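Local coordinates for protein triacylglycerol lipase (Clostridium botulinum, PDB 5AH1) that hydrolyses ester bonds of synthetic polyesters and probably of triacylglycerols, as a zinc-binding enzyme of the alpha/beta-hydrolase class, at residues A[127-132]-A[317-322]; A[148-153]-A[300-305]. One frame throughout, in Å; residues are numbered along the deposited sequence. Where two conformers were deposited one is given.

In the fold
Interactions 1 and 2 lie with their centres 12 Å apart, and the zinc ion joins them. Asp130 of interaction 1 and His150 and Asp302 of interaction 2 are three of its four protein ligands; His156 is the fourth. A second link bypasses the metal: Ser127 OG and Asp302 OD1 are 2.7 Å apart, a probable hydrogen bond. Trp129, whose ring meets Trp319 in interaction 1, also stacks on the His150 ring, with Trp129 CD1 3.2 Å from His150 CE1. Both segments of interaction 2 fall between those of interaction 1 in the sequence.

Interaction 1: residues A[127-132]-A[317-322]. With ZN (zinc ion), chain B.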
ATOM      1  N   SER A 127      11.055   0.345   4.301  1.00  7.05           N
ATOM      2  CA  SER A 127      10.315  -0.540   5.183  1.00  6.86           C
ATOM      3  C   SER A 127       9.013   0.108   5.658  1.00  6.85           C
ATOM      4  O   SER A 127       8.833   1.315   5.596  1.00  7.08           O
ATOM      5  CB  SER A 127      11.146  -0.878   6.403  1.00  6.54           C
ATOM      6  OG  SER A 127      11.357   0.292   7.171  1.00  6.61           O
ATOM      7  N   ASN A 128       8.105  -0.716   6.162  1.00  6.80           N
ATOM      8  CA  ASN A 128       6.868  -0.198   6.738  1.00  6.45           C
ATOM      9  C   ASN A 128       7.130   0.681   7.963  1.00  6.04           C
ATOM     10  O   ASN A 128       6.438   1.677   8.164  1.00  7.14           O
ATOM     11  CB  ASN A 128       5.922  -1.354   7.069  1.00  6.90           C
ATOM     12  CG  ASN A 128       5.170  -1.827   5.852  1.00  6.92           C
ATOM     13  OD1 ASN A 128       4.485  -1.025   5.204  1.00  7.47           O
ATOM     14  ND2 ASN A 128       5.247  -3.114   5.547  1.00  7.82           N
ATOM     15  N   TRP A 129       8.108   0.327   8.786  1.00  6.38           N
ATOM     16  CA  TRP A 129       8.477   1.205   9.893  1.00  6.23           C
ATOM     17  C   TRP A 129       8.889   2.580   9.360  1.00  6.80           C
ATOM     18  O   TRP A 129       8.395   3.630   9.807  1.00  6.66           O
ATOM     19  CB  TRP A 129       9.629   0.603  10.681  1.00  7.42           C
ATOM     20  CG  TRP A 129      10.156   1.490  11.785  1.00  6.59           C
ATOM     21  CD1 TRP A 129      11.021   2.557  11.650  1.00  6.37           C
ATOM     22  CD2 TRP A 129       9.872   1.389  13.194  1.00  6.55           C
ATOM     23  NE1 TRP A 129      11.279   3.108  12.876  1.00  6.62           N
ATOM     24  CE2 TRP A 129      10.595   2.411  13.838  1.00  6.49           C
ATOM     25  CE3 TRP A 129       9.065   0.537  13.974  1.00  7.32           C
ATOM     26  CZ2 TRP A 129      10.579   2.574  15.223  1.00  7.09           C
ATOM     27  CZ3 TRP A 129       9.046   0.712  15.335  1.00  8.16           C
ATOM     28  CH2 TRP A 129       9.783   1.727  15.947  1.00  8.11           C
ATOM     29  N   ASP A 130       9.804   2.588   8.390  1.00  6.44           N
ATOM     30  CA  ASP A 130      10.309   3.858   7.883  1.00  6.60           C
ATOM     31  C   ASP A 130       9.160   4.655   7.256  1.00  6.90           C
ATOM     32  O   ASP A 130       9.034   5.858   7.471  1.00  7.31           O
ATOM     33  CB  ASP A 130      11.426   3.654   6.854  1.00  6.78           C
ATOM     34  CG  ASP A 130      12.746   3.110   7.455  1.00  6.85           C
ATOM     35  OD1 ASP A 130      12.817   2.777   8.669  1.00  7.77           O
ATOM     36  OD2 ASP A 130      13.732   3.034   6.681  1.00  8.27           O
ATOM     37  N   ARG A 131       8.337   3.975   6.469  1.00  7.06           N
ATOM     38  CA  ARG A 131       7.182   4.612   5.847  1.00  6.32           C
ATOM     39  C   ARG A 131       6.178   5.161   6.853  1.00  6.25           C
ATOM     40  O   ARG A 131       5.589   6.202   6.622  1.00  7.02           O
ATOM     41  CB  ARG A 131       6.536   3.637   4.869  1.00  6.25           C
ATOM     42  CG  ARG A 131       7.414   3.398   3.609  1.00  7.11           C
ATOM     43  CD  ARG A 131       6.962   2.187   2.822  1.00  6.44           C
ATOM     44  NE  ARG A 131       5.514   2.113   2.612  1.00  6.72           N
ATOM     45  CZ  ARG A 131       4.891   2.262   1.444  1.00  7.26           C
ATOM     46  NH1 ARG A 131       5.523   2.678   0.345  1.00  8.11           N
ATOM     47  NH2 ARG A 131       3.585   2.056   1.402  1.00  7.68           N
ATOM     48  N   ALA A 132       5.978   4.460   7.958  1.00  6.61           N
ATOM     49  CA  ALA A 132       5.090   4.951   9.002  1.00  6.87           C
ATOM     50  C   ALA A 132       5.631   6.229   9.659  1.00  6.48           C
ATOM     51  O   ALA A 132       4.871   7.159   9.926  1.00  7.10           O
ATOM     52  CB  ALA A 132       4.821   3.877  10.035  1.00  7.44           C
ATOM     53  N   ASN A 317       3.131  -8.613  11.610  1.00  6.23           N
ATOM     54  CA  ASN A 317       1.879  -8.978  12.227  1.00  6.30           C
ATOM     55  C   ASN A 317       2.023  -9.351  13.699  1.00  6.46           C
ATOM     56  O   ASN A 317       1.037  -9.288  14.441  1.00  8.03           O
ATOM     57  CB  ASN A 317       1.248 -10.128  11.470  1.00  6.11           C
ATOM     58  CG  ASN A 317       0.817  -9.757  10.075  1.00  5.86           C
ATOM     59  OD1 ASN A 317       0.754  -8.574   9.724  1.00  7.12           O
ATOM     60  ND2 ASN A 317       0.455 -10.766   9.276  1.00  6.59           N
ATOM     61  N   THR A 318       3.212  -9.794  14.113  1.00  6.94           N
ATOM     62  CA  THR A 318       3.391 -10.181  15.501  1.00  7.05           C
ATOM     63  C   THR A 318       3.352  -8.997  16.470  1.00  7.92           C
ATOM     64  O   THR A 318       3.233  -9.205  17.673  1.00  9.66           O
ATOM     65  CB  THR A 318       4.680 -10.997  15.737  1.00  8.80           C
ATOM     66  OG1 THR A 318       5.812 -10.158  15.517  1.00  9.26           O
ATOM     67  CG2 THR A 318       4.705 -12.240  14.860  1.00 10.00           C
ATOM     68  N   TRP A 319       3.390  -7.765  15.956  1.00  7.59           N
ATOM     69  CA  TRP A 319       3.284  -6.594  16.832  1.00  7.86           C
ATOM     70  C   TRP A 319       2.323  -5.516  16.329  1.00  7.20           C
ATOM     71  O   TRP A 319       1.901  -4.677  17.117  1.00  9.46           O
ATOM     72  CB  TRP A 319       4.661  -5.999  17.136  1.00  8.48           C
ATOM     73  CG  TRP A 319       5.336  -5.318  15.981  1.00  8.58           C
ATOM     74  CD1 TRP A 319       6.034  -5.904  14.969  1.00  9.32           C
ATOM     75  CD2 TRP A 319       5.359  -3.903  15.718  1.00  8.53           C
ATOM     76  NE1 TRP A 319       6.489  -4.942  14.092  1.00  9.05           N
ATOM     77  CE2 TRP A 319       6.090  -3.704  14.535  1.00  8.72           C
ATOM     78  CE3 TRP A 319       4.824  -2.793  16.377  1.00  9.30           C
ATOM     79  CZ2 TRP A 319       6.291  -2.437  13.992  1.00  8.94           C
ATOM     80  CZ3 TRP A 319       5.055  -1.539  15.850  1.00  9.05           C
ATOM     81  CH2 TRP A 319       5.765  -1.366  14.670  1.00  8.91           C
ATOM     82  N   VAL A 320       1.978  -5.538  15.045  1.00  7.08           N
ATOM     83  CA  VAL A 320       1.059  -4.542  14.511  1.00  7.01           C
ATOM     84  C   VAL A 320      -0.355  -5.122  14.556  1.00  8.08           C
ATOM     85  O   VAL A 320      -0.752  -5.890  13.681  1.00  7.87           O
ATOM     86  CB  VAL A 320       1.472  -4.092  13.085  1.00  7.38           C
ATOM     87  CG1 VAL A 320       0.455  -3.146  12.494  1.00  7.98           C
ATOM     88  CG2 VAL A 320       2.834  -3.428  13.119  1.00  7.65           C
ATOM     89  N   LYS A 321      -1.108  -4.743  15.588  1.00  8.24           N
ATOM     90  CA  LYS A 321      -2.420  -5.329  15.852  1.00  9.33           C
ATOM     91  C   LYS A 321      -3.535  -4.359  15.554  1.00  8.48           C
ATOM     92  O   LYS A 321      -3.348  -3.135  15.523  1.00  9.29           O
ATOM     93  CB  LYS A 321      -2.521  -5.807  17.297  1.00 11.50           C
ATOM     94  CG  LYS A 321      -2.623  -4.734  18.335  1.00 16.05           C
ATOM     95  CD  LYS A 321      -2.721  -5.297  19.746  1.00 20.10           C
ATOM     96  CE  LYS A 321      -4.132  -5.605  20.149  1.00 23.59           C
ATOM     97  NZ  LYS A 321      -4.176  -5.938  21.610  1.00 24.71           N
ATOM     98  N   ALA A 322      -4.713  -4.926  15.323  1.00  8.34           N
ATOM     99  CA  ALA A 322      -5.922  -4.128  15.190  1.00  8.18           C
ATOM    100  C   ALA A 322      -6.270  -3.550  16.552  1.00  8.34           C
ATOM    101  O   ALA A 322      -6.480  -4.289  17.522  1.00  9.44           O
ATOM    102  CB  ALA A 322      -7.085  -4.981  14.676  1.00  9.91           C
TER
HETATM  103 ZN    ZN B1455      14.542   1.979   9.041  1.00  8.88          ZN
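Trp129 swings its CG anti to the backbone N (chi1 175°), whereas Trp319 holds CG between its backbone N and carbonyl carbon (chi1 70°), and these two settings bring the indoles together from segments whose nearest CA atoms, those of Trp129 and Val320, are 10.5 Å apart. The side chains cross at about a right angle. Trp319 puts CH2, on its six-membered ring, near the plane of the Trp129 ring and at its edge, where it lies 3.9 Å from Trp129 CE3. The two six-membered rings are inclined at 49° with centroids 6.0 Å apart, an oblique aromatic pair that is apolar packing and involves no hydrogen bond between the segments. Val320 CG2 sits over the centre of one face of the Trp319 ring, 3.5 Å above its plane, so the neighbouring residue probably helps to fix the tilt of this indole. At the polar end of the other, Trp129 NE1 is hydrogen-bonded to Tyr146 O.

Next to Trp129, Asp130 binds the zinc ion through OD1 at 1.9 Å. Asp130 OD2 makes a much longer approach of 2.7 Å to the zinc ion, so the carboxylate is held lopsidedly; OD2 is also hydrogen-bonded to Gln273 NE2, which should steady the rotation of the group. Ser127 is the N-cap of the helix: its OG accepts a nearly straight bond from Asp130 N at 3.0 Å, tying the start of the helix to the residue that carries the zinc ligand.

In the alpha/beta-hydrolase fold, this contact joins the first turn of helix 128-140, which follows strand 117-120 at one edge of the parallel sheet, to the loop between helix 310-317 and strand 327-331. Helix 183-197 borders both segments, Met183 touching Asn128 and Arg131 while Gln193 lies against Trp319.

Interaction 2: residues A[148-153]-A[300-305]; sequences EAHAKK and TKDIAT. With ZN (zinc ion), chain B.
His150 and Asp302 meet across a zinc site built into this alpha/beta-hydrolase, their side chains coming from opposite directions to the same ion. His150 NE2 binds the metal at 2.1 Å and Asp302 OD2 at 2.0 Å; Asp130 and His156 complete the set of protein ligands. Two aspartates and two histidines round a zinc ion are as in the zinc-containing bacterial lipases of this fold, where the site is thought to stabilise the structure. The imidazole and carboxylate planes are steeply inclined, 74° apart. Although His150 NE2 and Asp302 OD2 are 3.2 Å from each other, no hydrogen bond joins them, since both atoms are committed to the zinc ion. The metal would also be expected to offset the negative charge gathered from the two aspartates.

His150 holds CG anti to its backbone N (chi1 174°), which carries the ring out from helix 148-154 so that NE2 meets the ion. Glu202 accepts hydrogen bonds from the backbone N atoms of Ala149 (OE1) and His150 (OE2) in the first turn. On the other segment the backbone is folded tightly: Thr300 OG1 accepts from Asp302 N at 2.9 Å in an ST turn, and Asp302 itself is the centre of an inverse gamma turn just before helix 304-308. The second carboxylate oxygen of Asp302, OD1, partnered by Ser127 OG, lies in the plane of the imidazole at its edge, 3.3 Å from His150 CE1.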
ATOM      1  N   GLU A 148      15.950   6.757  17.475  0.52  7.37           N
ATOM      2  CA  GLU A 148      17.362   6.457  17.726  0.52  7.36           C
ATOM      3  C   GLU A 148      17.640   4.955  17.724  0.52  7.87           C
ATOM      4  O   GLU A 148      18.605   4.489  17.111  0.52  8.46           O
ATOM      5  CB  GLU A 148      17.823   7.054  19.051  0.52  7.98           C
ATOM      6  CG  GLU A 148      19.295   6.813  19.354  0.52  9.03           C
ATOM      7  CD  GLU A 148      19.728   7.507  20.623  0.52 11.35           C
ATOM      8  OE1 GLU A 148      20.017   8.719  20.569  0.52 12.76           O
ATOM      9  OE2 GLU A 148      19.757   6.842  21.678  0.52 13.81           O
ATOM     10  N   ALA A 149      16.816   4.202  18.438  1.00  8.46           N
ATOM     11  CA  ALA A 149      17.086   2.788  18.623  1.00  8.28           C
ATOM     12  C   ALA A 149      17.021   2.068  17.286  1.00  7.93           C
ATOM     13  O   ALA A 149      17.902   1.290  16.940  1.00  9.07           O
ATOM     14  CB  ALA A 149      16.137   2.185  19.629  1.00  9.10           C
ATOM     15  N   HIS A 150      15.964   2.323  16.541  1.00  8.16           N
ATOM     16  CA  HIS A 150      15.792   1.721  15.231  1.00  7.57           C
ATOM     17  C   HIS A 150      16.928   2.093  14.301  1.00  8.19           C
ATOM     18  O   HIS A 150      17.511   1.228  13.632  1.00  8.88           O
ATOM     19  CB  HIS A 150      14.468   2.196  14.638  1.00  7.18           C
ATOM     20  CG  HIS A 150      14.256   1.761  13.227  1.00  6.47           C
ATOM     21  ND1 HIS A 150      13.508   0.652  12.883  1.00  7.37           N
ATOM     22  CD2 HIS A 150      14.686   2.296  12.061  1.00  6.54           C
ATOM     23  CE1 HIS A 150      13.493   0.529  11.568  1.00  6.90           C
ATOM     24  NE2 HIS A 150      14.213   1.505  11.043  1.00  7.62           N
ATOM     25  N   ALA A 151      17.269   3.375  14.261  1.00  8.15           N
ATOM     26  CA  ALA A 151      18.301   3.826  13.336  1.00  8.50           C
ATOM     27  C   ALA A 151      19.655   3.202  13.691  1.00  8.85           C
ATOM     28  O   ALA A 151      20.453   2.861  12.814  1.00  9.72           O
ATOM     29  CB  ALA A 151      18.380   5.340  13.338  1.00  9.26           C
ATOM     30  N   LYS A 152      19.915   3.035  14.980  1.00  9.22           N
ATOM     31  CA  LYS A 152      21.147   2.403  15.403  1.00 10.95           C
ATOM     32  C   LYS A 152      21.153   0.925  15.019  1.00 10.67           C
ATOM     33  O   LYS A 152      22.156   0.410  14.521  1.00 12.26           O
ATOM     34  CB  LYS A 152      21.360   2.550  16.907  1.00 13.63           C
ATOM     35  CG  LYS A 152      22.667   1.929  17.376  1.00 18.57           C
ATOM     36  CD  LYS A 152      22.900   2.187  18.850  1.00 22.74           C
ATOM     37  CE  LYS A 152      24.189   1.533  19.346  1.00 26.54           C
ATOM     38  NZ  LYS A 152      24.438   1.848  20.788  1.00 28.98           N
ATOM     39  N   LYS A 153      20.051   0.233  15.272  1.00 10.42           N
ATOM     40  CA  LYS A 153      19.955  -1.182  14.965  1.00 10.87           C
ATOM     41  C   LYS A 153      20.155  -1.478  13.482  1.00 10.57           C
ATOM     42  O   LYS A 153      20.866  -2.418  13.118  1.00 11.79           O
ATOM     43  CB  LYS A 153      18.591  -1.703  15.419  1.00 12.33           C
ATOM     44  CG  LYS A 153      18.353  -3.177  15.113  1.00 15.20           C
ATOM     45  CD  LYS A 153      17.004  -3.631  15.642  1.00 18.28           C
ATOM     46  CE  LYS A 153      16.752  -5.089  15.335  1.00 22.33           C
ATOM     47  NZ  LYS A 153      17.669  -5.948  16.138  1.00 25.87           N
ATOM     48  N   THR A 300      19.823  -6.107   4.555  1.00  8.26           N
ATOM     49  CA  THR A 300      19.014  -5.641   5.680  1.00  7.80           C
ATOM     50  C   THR A 300      17.588  -6.169   5.597  1.00  7.95           C
ATOM     51  O   THR A 300      17.068  -6.407   4.498  1.00  9.44           O
ATOM     52  CB  THR A 300      18.965  -4.089   5.751  1.00  9.58           C
ATOM     53  OG1 THR A 300      18.272  -3.682   6.934  1.00  8.72           O
ATOM     54  CG2 THR A 300      18.261  -3.463   4.534  1.00  9.71           C
ATOM     55  N   LYS A 301      16.948  -6.372   6.739  0.50  7.85           N
ATOM     56  CA  LYS A 301      15.511  -6.625   6.715  0.50  7.48           C
ATOM     57  C   LYS A 301      14.711  -5.322   6.768  0.50  6.74           C
ATOM     58  O   LYS A 301      13.487  -5.358   6.655  0.50  6.48           O
ATOM     59  CB  LYS A 301      15.092  -7.584   7.823  0.50  7.52           C
ATOM     60  CG  LYS A 301      15.220  -7.060   9.223  0.50  9.74           C
ATOM     61  CD  LYS A 301      14.664  -8.101  10.184  0.50 11.10           C
ATOM     62  CE  LYS A 301      14.633  -7.629  11.637  0.50 12.54           C
ATOM     63  NZ  LYS A 301      14.142  -8.731  12.531  0.50 13.46           N
ATOM     64  N   ASP A 302      15.386  -4.181   6.933  1.00  6.74           N
ATOM     65  CA  ASP A 302      14.681  -2.892   6.998  1.00  7.09           C
ATOM     66  C   ASP A 302      14.450  -2.269   5.622  1.00  6.32           C
ATOM     67  O   ASP A 302      14.904  -1.151   5.354  1.00  8.11           O
ATOM     68  CB  ASP A 302      15.486  -1.948   7.898  1.00  7.03           C
ATOM     69  CG  ASP A 302      14.758  -0.656   8.232  1.00  6.68           C
ATOM     70  OD1 ASP A 302      13.523  -0.683   8.464  1.00  6.73           O
ATOM     71  OD2 ASP A 302      15.444   0.390   8.300  1.00  7.82           O
ATOM     72  N   ILE A 303      13.755  -2.994   4.751  1.00  6.53           N
ATOM     73  CA  ILE A 303      13.543  -2.568   3.364  1.00  7.33           C
ATOM     74  C   ILE A 303      12.228  -3.188   2.856  1.00  7.45           C
ATOM     75  O   ILE A 303      11.778  -4.187   3.401  1.00  8.11           O
ATOM     76  CB  ILE A 303      14.797  -2.952   2.516  1.00  9.52           C
ATOM     77  CG1 ILE A 303      14.847  -2.173   1.202  1.00 12.45           C
ATOM     78  CG2 ILE A 303      14.879  -4.455   2.340  1.00  9.97           C
ATOM     79  CD1 ILE A 303      15.107  -0.680   1.372  1.00 13.24           C
ATOM     80  N   ALA A 304      11.614  -2.601   1.832  1.00  7.00           N
ATOM     81  CA  ALA A 304      10.278  -3.048   1.444  1.00  7.48           C
ATOM     82  C   ALA A 304      10.221  -4.508   0.995  1.00  7.86           C
ATOM     83  O   ALA A 304       9.252  -5.199   1.274  1.00  8.36           O
ATOM     84  CB  ALA A 304       9.699  -2.155   0.348  1.00  7.87           C
ATOM     85  N   THR A 305      11.233  -4.965   0.274  1.00  8.17           N
ATOM     86  CA  THR A 305      11.216  -6.307  -0.287  1.00  8.82           C
ATOM     87  C   THR A 305      11.134  -7.376   0.811  1.00  8.09           C
ATOM     88  O   THR A 305      10.450  -8.394   0.639  1.00  8.59           O
ATOM     89  CB  THR A 305      12.418  -6.506  -1.249  1.00 10.43           C
ATOM     90  OG1 THR A 305      13.592  -5.923  -0.687  1.00  9.79           O
ATOM     91  CG2 THR A 305      12.136  -5.808  -2.556  1.00 10.44           C
TER
HETATM   92 ZN    ZN B1455      14.542   1.979   9.041  1.00  8.88          ZN